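Side-chain contacts in dimethyl-sulfide monooxygenase (Hyphomicrobium sulfonivorans, PDB 6AK1), which uses FMN, NADH and oxygen to oxidise dimethyl sulfide to methanethiol and formaldehyde, the first step of dimethyl sulfide degradation: residues I5-F10 against Y411-L416; M279-I284 against D380-W385; T40-E45 against A399-S404. One frame throughout, in Å; residues are numbered along the deposited sequence.

Contact 1 of 3, residues I5-F10 against Y411-L416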
loop_
_atom_site.group_PDB
_atom_site.type_symbol
_atom_site.label_atom_id
_atom_site.label_comp_id
_atom_site.label_asym_id
_atom_site.label_seq_id
_atom_site.Cartn_x
_atom_site.Cartn_y
_atom_site.Cartn_z
ATOM N N ILE A 5 -13.816 -0.768 12.032
ATOM C CA ILE A 5 -12.504 -1.306 11.680
ATOM C C ILE A 5 -12.379 -1.385 10.158
ATOM O O ILE A 5 -13.267 -1.906 9.472
ATOM C CB ILE A 5 -12.287 -2.677 12.335
ATOM C CG1 ILE A 5 -12.398 -2.549 13.865
ATOM C CG2 ILE A 5 -10.951 -3.246 11.944
ATOM C CD1 ILE A 5 -12.347 -3.884 14.620
ATOM N N VAL A 6 -11.280 -0.849 9.629
ATOM C CA VAL A 6 -11.023 -0.867 8.192
ATOM C C VAL A 6 -10.363 -2.191 7.828
ATOM O O VAL A 6 -9.343 -2.572 8.415
ATOM C CB VAL A 6 -10.143 0.329 7.783
ATOM C CG1 VAL A 6 -9.669 0.177 6.338
ATOM C CG2 VAL A 6 -10.912 1.640 7.950
ATOM N N LEU A 7 -10.937 -2.899 6.853
ATOM C CA LEU A 7 -10.443 -4.212 6.446
ATOM C C LEU A 7 -9.872 -4.125 5.036
ATOM O O LEU A 7 -10.600 -3.820 4.088
ATOM C CB LEU A 7 -11.561 -5.248 6.508
ATOM C CG LEU A 7 -12.213 -5.352 7.886
ATOM C CD1 LEU A 7 -13.452 -6.235 7.841
ATOM C CD2 LEU A 7 -11.205 -5.840 8.932
ATOM N N ASN A 8 -8.574 -4.381 4.906
ATOM C CA ASN A 8 -7.886 -4.401 3.623
ATOM C C ASN A 8 -7.263 -5.772 3.400
ATOM O O ASN A 8 -6.741 -6.386 4.342
ATOM C CB ASN A 8 -6.757 -3.355 3.550
ATOM C CG ASN A 8 -7.249 -1.924 3.580
ATOM O OD1 ASN A 8 -8.418 -1.627 3.330
ATOM N ND2 ASN A 8 -6.330 -1.014 3.859
ATOM N N ALA A 9 -7.280 -6.232 2.147
ATOM C CA ALA A 9 -6.487 -7.390 1.764
ATOM C C ALA A 9 -5.141 -6.917 1.231
ATOM O O ALA A 9 -5.076 -6.054 0.353
ATOM C CB ALA A 9 -7.204 -8.249 0.716
ATOM N N PHE A 10 -4.077 -7.477 1.778
ATOM C CA PHE A 10 -2.712 -7.205 1.357
ATOM C C PHE A 10 -2.297 -8.318 0.398
ATOM O O PHE A 10 -2.391 -9.509 0.739
ATOM C CB PHE A 10 -1.815 -7.136 2.596
ATOM C CG PHE A 10 -0.445 -6.563 2.366
ATOM C CD1 PHE A 10 -0.255 -5.422 1.596
ATOM C CD2 PHE A 10 0.659 -7.142 2.984
ATOM C CE1 PHE A 10 1.022 -4.896 1.408
ATOM C CE2 PHE A 10 1.943 -6.615 2.812
ATOM C CZ PHE A 10 2.123 -5.496 2.018
ATOM N N TYR A 411 -15.458 -16.552 8.998
ATOM C CA TYR A 411 -15.350 -16.816 10.431
ATOM C C TYR A 411 -15.273 -15.559 11.290
ATOM O O TYR A 411 -15.766 -15.576 12.419
ATOM C CB TYR A 411 -14.108 -17.648 10.736
ATOM C CG TYR A 411 -14.093 -19.072 10.241
ATOM C CD1 TYR A 411 -14.804 -20.061 10.902
ATOM C CD2 TYR A 411 -13.307 -19.438 9.154
ATOM C CE1 TYR A 411 -14.766 -21.362 10.474
ATOM C CE2 TYR A 411 -13.260 -20.743 8.718
ATOM C CZ TYR A 411 -13.995 -21.707 9.392
ATOM O OH TYR A 411 -13.956 -23.021 8.988
ATOM N N ILE A 412 -14.621 -14.496 10.820
ATOM C CA ILE A 412 -14.352 -13.309 11.641
ATOM C C ILE A 412 -15.345 -12.175 11.367
ATOM O O ILE A 412 -15.875 -11.582 12.297
ATOM C CB ILE A 412 -12.900 -12.824 11.444
ATOM C CG1 ILE A 412 -11.897 -13.945 11.736
ATOM C CG2 ILE A 412 -12.635 -11.601 12.315
ATOM C CD1 ILE A 412 -12.193 -14.729 13.013
ATOM N N VAL A 413 -15.591 -11.870 10.073
ATOM C CA VAL A 413 -16.497 -10.742 9.766
ATOM C C VAL A 413 -17.840 -10.854 10.416
ATOM O O VAL A 413 -18.351 -9.826 10.900
ATOM C CB VAL A 413 -16.587 -10.579 8.209
ATOM C CG1 VAL A 413 -17.853 -9.820 7.825
ATOM C CG2 VAL A 413 -15.369 -9.839 7.681
ATOM N N PRO A 414 -18.516 -12.024 10.501
ATOM C CA PRO A 414 -19.795 -12.068 11.227
ATOM C C PRO A 414 -19.652 -11.705 12.693
ATOM O O PRO A 414 -20.545 -11.057 13.249
ATOM C CB PRO A 414 -20.258 -13.525 11.048
ATOM C CG PRO A 414 -19.567 -13.995 9.813
ATOM C CD PRO A 414 -18.206 -13.345 9.911
ATOM N N GLU A 415 -18.545 -12.105 13.335
ATOM C CA GLU A 415 -18.327 -11.749 14.735
ATOM C C GLU A 415 -18.048 -10.265 14.894
ATOM O O GLU A 415 -18.534 -9.645 15.844
ATOM C CB GLU A 415 -17.177 -12.557 15.326
ATOM C CG GLU A 415 -16.879 -12.220 16.793
ATOM C CD GLU A 415 -18.027 -12.588 17.739
ATOM O OE1 GLU A 415 -18.746 -13.571 17.461
ATOM O OE2 GLU A 415 -18.211 -11.891 18.757
ATOM N N LEU A 416 -17.265 -9.672 13.976
ATOM C CA LEU A 416 -17.007 -8.231 14.035
ATOM C C LEU A 416 -18.279 -7.432 13.762
ATOM O O LEU A 416 -18.480 -6.363 14.347
ATOM C CB LEU A 416 -15.900 -7.830 13.045
ATOM C CG LEU A 416 -14.453 -8.278 13.312
ATOM C CD1 LEU A 416 -13.508 -7.846 12.182
ATOM C CD2 LEU A 416 -13.940 -7.764 14.660
#

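Contact 2 of 3, residues M279-I284 against D380-W385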
loop_
_atom_site.group_PDB
_atom_site.type_symbol
_atom_site.label_atom_id
_atom_site.label_comp_id
_atom_site.label_asym_id
_atom_site.label_seq_id
_atom_site.Cartn_x
_atom_site.Cartn_y
_atom_site.Cartn_z
ATOM N N MET A 279 -2.141 -1.629 9.986
ATOM C CA MET A 279 -0.990 -2.409 10.397
ATOM C C MET A 279 -0.988 -3.741 9.666
ATOM O O MET A 279 -2.036 -4.295 9.346
ATOM C CB MET A 279 -0.978 -2.645 11.913
ATOM C CG MET A 279 -2.206 -3.384 12.437
ATOM S SD MET A 279 -2.097 -3.834 14.182
ATOM C CE MET A 279 -1.090 -5.322 14.096
ATOM N N LEU A 280 0.203 -4.245 9.404
ATOM C CA LEU A 280 0.351 -5.569 8.828
ATOM C C LEU A 280 -0.048 -6.626 9.857
ATOM O O LEU A 280 0.330 -6.540 11.030
ATOM C CB LEU A 280 1.791 -5.773 8.355
ATOM C CG LEU A 280 2.215 -7.195 7.970
ATOM C CD1 LEU A 280 1.457 -7.601 6.733
ATOM C CD2 LEU A 280 3.703 -7.258 7.715
ATOM N N LEU A 281 -0.828 -7.612 9.416
ATOM C CA LEU A 281 -1.301 -8.689 10.274
ATOM C C LEU A 281 -1.674 -9.873 9.398
ATOM O O LEU A 281 -2.257 -9.697 8.320
ATOM C CB LEU A 281 -2.513 -8.273 11.114
ATOM C CG LEU A 281 -3.041 -9.294 12.134
ATOM C CD1 LEU A 281 -2.012 -9.571 13.271
ATOM C CD2 LEU A 281 -4.327 -8.795 12.727
ATOM N N THR A 282 -1.326 -11.071 9.867
ATOM C CA THR A 282 -1.731 -12.330 9.251
ATOM C C THR A 282 -2.628 -13.083 10.223
ATOM O O THR A 282 -2.223 -13.366 11.355
ATOM C CB THR A 282 -0.513 -13.180 8.895
ATOM O OG1 THR A 282 0.372 -12.411 8.069
ATOM C CG2 THR A 282 -0.949 -14.461 8.170
ATOM N N VAL A 283 -3.824 -13.436 9.772
ATOM C CA VAL A 283 -4.817 -14.113 10.591
ATOM C C VAL A 283 -5.000 -15.527 10.053
ATOM O O VAL A 283 -5.372 -15.711 8.887
ATOM C CB VAL A 283 -6.148 -13.349 10.601
ATOM C CG1 VAL A 283 -7.219 -14.133 11.379
ATOM C CG2 VAL A 283 -5.951 -11.963 11.185
ATOM N N ILE A 284 -4.733 -16.521 10.898
ATOM C CA ILE A 284 -5.093 -17.911 10.637
ATOM C C ILE A 284 -6.237 -18.255 11.578
ATOM O O ILE A 284 -6.076 -18.195 12.808
ATOM C CB ILE A 284 -3.913 -18.878 10.850
ATOM C CG1 ILE A 284 -2.615 -18.362 10.206
ATOM C CG2 ILE A 284 -4.274 -20.293 10.350
ATOM C CD1 ILE A 284 -2.541 -18.555 8.711
ATOM N N ASP A 380 -11.303 -10.632 19.578
ATOM C CA ASP A 380 -10.832 -9.937 20.771
ATOM C C ASP A 380 -9.530 -9.195 20.485
ATOM O O ASP A 380 -9.388 -8.020 20.834
ATOM C CB ASP A 380 -10.628 -10.911 21.940
ATOM C CG ASP A 380 -11.932 -11.390 22.571
ATOM O OD1 ASP A 380 -13.016 -10.847 22.258
ATOM O OD2 ASP A 380 -11.862 -12.325 23.407
ATOM N N GLU A 381 -8.557 -9.874 19.862
ATOM C CA GLU A 381 -7.259 -9.238 19.646
ATOM C C GLU A 381 -7.349 -8.130 18.596
ATOM O O GLU A 381 -6.686 -7.096 18.727
ATOM C CB GLU A 381 -6.195 -10.279 19.259
ATOM C CG GLU A 381 -4.773 -9.866 19.704
ATOM C CD GLU A 381 -3.629 -10.630 19.019
ATOM O OE1 GLU A 381 -3.142 -10.177 17.945
ATOM O OE2 GLU A 381 -3.196 -11.667 19.573
ATOM N N LEU A 382 -8.182 -8.314 17.563
ATOM C CA LEU A 382 -8.367 -7.259 16.568
ATOM C C LEU A 382 -8.895 -5.981 17.214
ATOM O O LEU A 382 -8.459 -4.873 16.869
ATOM C CB LEU A 382 -9.323 -7.722 15.459
ATOM C CG LEU A 382 -8.912 -8.880 14.548
ATOM C CD1 LEU A 382 -9.986 -9.119 13.476
ATOM C CD2 LEU A 382 -7.570 -8.598 13.896
ATOM N N GLU A 383 -9.844 -6.118 18.147
ATOM C CA GLU A 383 -10.341 -4.957 18.882
ATOM C C GLU A 383 -9.283 -4.373 19.804
ATOM O O GLU A 383 -9.296 -3.166 20.068
ATOM C CB GLU A 383 -11.583 -5.327 19.690
ATOM C CG GLU A 383 -12.786 -5.621 18.815
ATOM C CD GLU A 383 -14.084 -5.562 19.599
ATOM O OE1 GLU A 383 -14.712 -4.482 19.626
ATOM O OE2 GLU A 383 -14.468 -6.592 20.202
ATOM N N ARG A 384 -8.372 -5.197 20.277
ATOM C CA ARG A 384 -7.309 -4.733 21.123
ATOM C C ARG A 384 -6.319 -3.877 20.324
ATOM O O ARG A 384 -5.941 -2.847 20.783
ATOM C CB ARG A 384 -6.598 -5.882 21.819
ATOM C CG ARG A 384 -6.365 -5.721 23.286
ATOM C CD ARG A 384 -5.357 -6.721 23.796
ATOM N NE ARG A 384 -4.287 -6.084 24.523
ATOM C CZ ARG A 384 -3.054 -6.537 24.615
ATOM N NH1 ARG A 384 -2.702 -7.645 24.015
ATOM N NH2 ARG A 384 -2.177 -5.870 25.300
ATOM N N TRP A 385 -5.917 -4.321 19.135
ATOM C CA TRP A 385 -5.030 -3.531 18.282
ATOM C C TRP A 385 -5.673 -2.206 17.893
ATOM O O TRP A 385 -4.992 -1.185 17.797
ATOM C CB TRP A 385 -4.662 -4.298 17.014
ATOM C CG TRP A 385 -3.739 -5.476 17.156
ATOM C CD1 TRP A 385 -4.091 -6.790 17.095
ATOM C CD2 TRP A 385 -2.311 -5.449 17.300
ATOM N NE1 TRP A 385 -2.981 -7.584 17.208
ATOM C CE2 TRP A 385 -1.875 -6.787 17.354
ATOM C CE3 TRP A 385 -1.364 -4.424 17.418
ATOM C CZ2 TRP A 385 -0.532 -7.131 17.507
ATOM C CZ3 TRP A 385 -0.032 -4.764 17.560
ATOM C CH2 TRP A 385 0.374 -6.111 17.598
#

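Contact 3 of 3, residues T40-E45 against A399-S404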
loop_
_atom_site.group_PDB
_atom_site.type_symbol
_atom_site.label_atom_id
_atom_site.label_comp_id
_atom_site.label_asym_id
_atom_site.label_seq_id
_atom_site.Cartn_x
_atom_site.Cartn_y
_atom_site.Cartn_z
ATOM N N THR A 40 -9.696 -11.230 -10.630
ATOM C CA THR A 40 -11.117 -10.878 -10.662
ATOM C C THR A 40 -11.901 -11.646 -9.602
ATOM O O THR A 40 -12.806 -11.084 -8.972
ATOM C CB THR A 40 -11.715 -11.098 -12.063
ATOM O OG1 THR A 40 -11.555 -12.463 -12.476
ATOM C CG2 THR A 40 -11.028 -10.202 -13.062
ATOM N N ASN A 41 -11.569 -12.925 -9.381
ATOM C CA ASN A 41 -12.180 -13.667 -8.275
ATOM C C ASN A 41 -11.836 -13.044 -6.919
ATOM O O ASN A 41 -12.686 -12.971 -6.034
ATOM C CB ASN A 41 -11.725 -15.127 -8.287
ATOM C CG ASN A 41 -12.303 -15.914 -9.433
ATOM O OD1 ASN A 41 -13.340 -15.552 -9.998
ATOM N ND2 ASN A 41 -11.647 -17.020 -9.769
ATOM N N MET A 42 -10.586 -12.615 -6.733
ATOM C CA MET A 42 -10.195 -11.961 -5.483
ATOM C C MET A 42 -11.027 -10.700 -5.230
ATOM O O MET A 42 -11.575 -10.516 -4.132
ATOM C CB MET A 42 -8.691 -11.640 -5.509
ATOM C CG MET A 42 -8.151 -10.897 -4.263
ATOM S SD MET A 42 -8.497 -11.797 -2.713
ATOM C CE MET A 42 -7.741 -13.363 -3.118
ATOM N N ALA A 43 -11.156 -9.832 -6.249
ATOM C CA ALA A 43 -11.879 -8.570 -6.077
ATOM C C ALA A 43 -13.345 -8.808 -5.743
ATOM O O ALA A 43 -13.921 -8.100 -4.910
ATOM C CB ALA A 43 -11.760 -7.697 -7.341
ATOM N N MET A 44 -13.975 -9.783 -6.403
ATOM C CA MET A 44 -15.367 -10.088 -6.101
ATOM C C MET A 44 -15.514 -10.657 -4.698
ATOM O O MET A 44 -16.474 -10.332 -3.988
ATOM C CB MET A 44 -15.924 -11.064 -7.131
ATOM C CG MET A 44 -15.986 -10.490 -8.537
ATOM S SD MET A 44 -17.029 -11.511 -9.612
ATOM C CE MET A 44 -15.909 -12.836 -10.017
ATOM N N GLU A 45 -14.570 -11.512 -4.288
ATOM C CA GLU A 45 -14.617 -12.111 -2.964
ATOM C C GLU A 45 -14.440 -11.060 -1.867
ATOM O O GLU A 45 -15.057 -11.172 -0.802
ATOM C CB GLU A 45 -13.550 -13.205 -2.860
ATOM C CG GLU A 45 -13.379 -13.798 -1.472
ATOM C CD GLU A 45 -14.503 -14.767 -1.084
ATOM O OE1 GLU A 45 -15.558 -14.758 -1.746
ATOM O OE2 GLU A 45 -14.319 -15.546 -0.117
ATOM N N ALA A 399 -1.273 -16.344 4.266
ATOM C CA ALA A 399 -0.412 -17.518 4.226
ATOM C C ALA A 399 -0.753 -18.375 3.018
ATOM O O ALA A 399 0.138 -18.801 2.274
ATOM C CB ALA A 399 -0.557 -18.339 5.509
ATOM N N VAL A 400 -2.043 -18.626 2.816
ATOM C CA VAL A 400 -2.553 -19.221 1.589
ATOM C C VAL A 400 -3.620 -18.288 1.041
ATOM O O VAL A 400 -4.322 -17.607 1.793
ATOM C CB VAL A 400 -3.122 -20.644 1.797
ATOM C CG1 VAL A 400 -2.065 -21.563 2.386
ATOM C CG2 VAL A 400 -4.349 -20.609 2.675
ATOM N N THR A 401 -3.723 -18.240 -0.276
ATOM C CA THR A 401 -4.674 -17.359 -0.927
ATOM C C THR A 401 -5.429 -18.203 -1.942
ATOM O O THR A 401 -4.827 -19.060 -2.585
ATOM C CB THR A 401 -3.951 -16.142 -1.587
ATOM O OG1 THR A 401 -4.903 -15.308 -2.262
ATOM C CG2 THR A 401 -2.901 -16.606 -2.559
ATOM N N PRO A 402 -6.752 -17.983 -2.080
ATOM C CA PRO A 402 -7.548 -16.936 -1.433
ATOM C C PRO A 402 -8.106 -17.302 -0.079
ATOM O O PRO A 402 -8.898 -16.499 0.436
ATOM C CB PRO A 402 -8.716 -16.763 -2.393
ATOM C CG PRO A 402 -8.991 -18.190 -2.793
ATOM C CD PRO A 402 -7.582 -18.750 -3.035
ATOM N N GLY A 403 -7.749 -18.477 0.460
ATOM C CA GLY A 403 -8.392 -18.952 1.679
ATOM C C GLY A 403 -8.251 -17.997 2.850
ATOM O O GLY A 403 -9.145 -17.913 3.700
ATOM N N SER A 404 -7.139 -17.252 2.903
ATOM C CA SER A 404 -6.924 -16.327 4.011
ATOM C C SER A 404 -8.023 -15.274 4.071
ATOM O O SER A 404 -8.536 -14.971 5.151
ATOM C CB SER A 404 -5.551 -15.673 3.881
ATOM O OG SER A 404 -5.570 -14.366 4.432
#

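Contact 1 of 3, residues I5-F10 against Y411-L416
Leu7 overlaps two side chains of the helix at once, dividing its branches between them. Its CD1 reaches Val413 CG2 at 4.1 Å, whereas Leu7 CD2 turns to Leu416 CD1 at a looser 4.5 Å. The split follows from the torsions: with chi1 at -57° CG stands anti to the carbonyl carbon, and chi2 of 171° makes CD1 the extended end of the chain, leaving CD2 as the side branch. Leu416 is forked in its turn. While its CD1 faces Leu7, its CD2 meets the end of Ile5, with Ile5 CD1 and Leu416 CD2 4.2 Å apart and the two side chains crossing at about a right angle. In the TIM barrel of this luciferase-like monooxygenase, strand 6-12 is the first of the barrel, helix 403-418 follows its last strand, 393-397, and the two strands lie side by side in parallel, so the helix after the last strand packs over the seam where first and last strands meet. Phe408 of the same helix also touches Leu7, Val413 and Leu416. The closest CA pair, Ile5 CA and Leu416 CA, is 8.6 Å apart, and no hydrogen bond crosses between the segments.

Contact 2 of 3, residues M279-I284 against D380-W385
Trp385 lays one indole face against the end of Met279. At its base, Trp385 CB already has Met279 SD 3.8 Å away, and CG lies about as close to the same sulfur. Further out, the ring-fusion atom Trp385 CD2 touches both the sulfur and the methyl of Met279, CE at 3.4 Å, and its neighbour Trp385 CE3 comes within 3.4 Å of Met279 SD. The outer atoms CZ2, CZ3 and CH2 lie beneath the methyl. Met279 CE stands 3.4 Å from the centroid of the six-membered ring and only 11° off its normal, a CH-pi contact over the face; SD sees that ring obliquely, 38° off the normal. A chi3 of -81° in Met279 bends CE over the ring. Trp385 NE1 donates to Glu381 OE1 at 2.7 Å, one helical turn back, the acceptor somewhat tilted from the indole plane and met on the anti side of its carboxylate; this limits rotation of the indole. With an alanine here in place of Trp385, the Met279 thioether would probably face a gap and Glu381 OE1 would lose its indole donor.

Beside this, Leu281 CD2 meets Leu382 CD2 at 3.5 Å, tighter than usual for two methyls. Leu382 comes at its partner obliquely, and Leu371 and Phe408 also touch it. The Met-aromatic contact thus joins an inner strand to an outer helix of the TIM barrel: helix 375-388 forms the beta-alpha-beta crossover from strand 370-372 to strand 393-397, both parallel neighbours of strand 276-284.

Contact 3 of 3, residues T40-E45 against A399-S404
Met42 makes the apolar contact with Pro402 through its terminal methyl: CE lies 3.6 Å from Pro402 CB, and the two side chains meet at a slant. The methionine leaves its helix extended, CG anti to the backbone N (chi1 178°), then curls at chi2 and chi3, both 56°, which brings CE nearer the facing loop than the direction of CB alone would suggest. Pro402 follows a cis peptide bond, and the short separation of Thr401 CA and Pro402 CA, 3.0 Å, agrees with it. In the TIM barrel, helix 36-48 is the one that follows the first strand, 6-12, whereas the 399-404 segment leads from the last strand, 393-397, into helix 403-418; the contact therefore links the first and last beta-alpha units at a connection on the C-terminal side of a barrel strand.

Among polar groups, Thr401 OG1 sits 3.5 Å from Met42 CE, a plain van der Waals approach. The hydroxyl's hydrogen bond is with Tyr38 OH, from the same helix as Met42, so Thr401 touches that helix by two means. Glu45 adds a further tie through OE2, which is hydrogen-bonded to Thr406 OG1 and salt-bridged to Arg48. Backbone bonding shapes the loop's exit: Ser404 N donates to Val400 O at 3.0 Å, across the cis bond, as helix 403-418 begins.

Contacts 1 and 2 are near neighbours, their centres about 9 Å apart, and they meet directly: Leu382 CD1 packs on Ile412 CG2 at 3.8 Å and on Leu416 CD1 at 4.0 Å, so the two outer helices are in contact with each other as well as with the barrel sheet. Contact 3 touches the loop that leads into helix 403-418, whose later turns serve contact 1; their centres are about 13 Å apart and they do not touch. Contacts 2 and 3, about 19 Å between centres, still meet where Ile284 CD1 packs on Ala399 CB at 3.8 Å. All three lie away from the residues predicted by similarity to bind FMN.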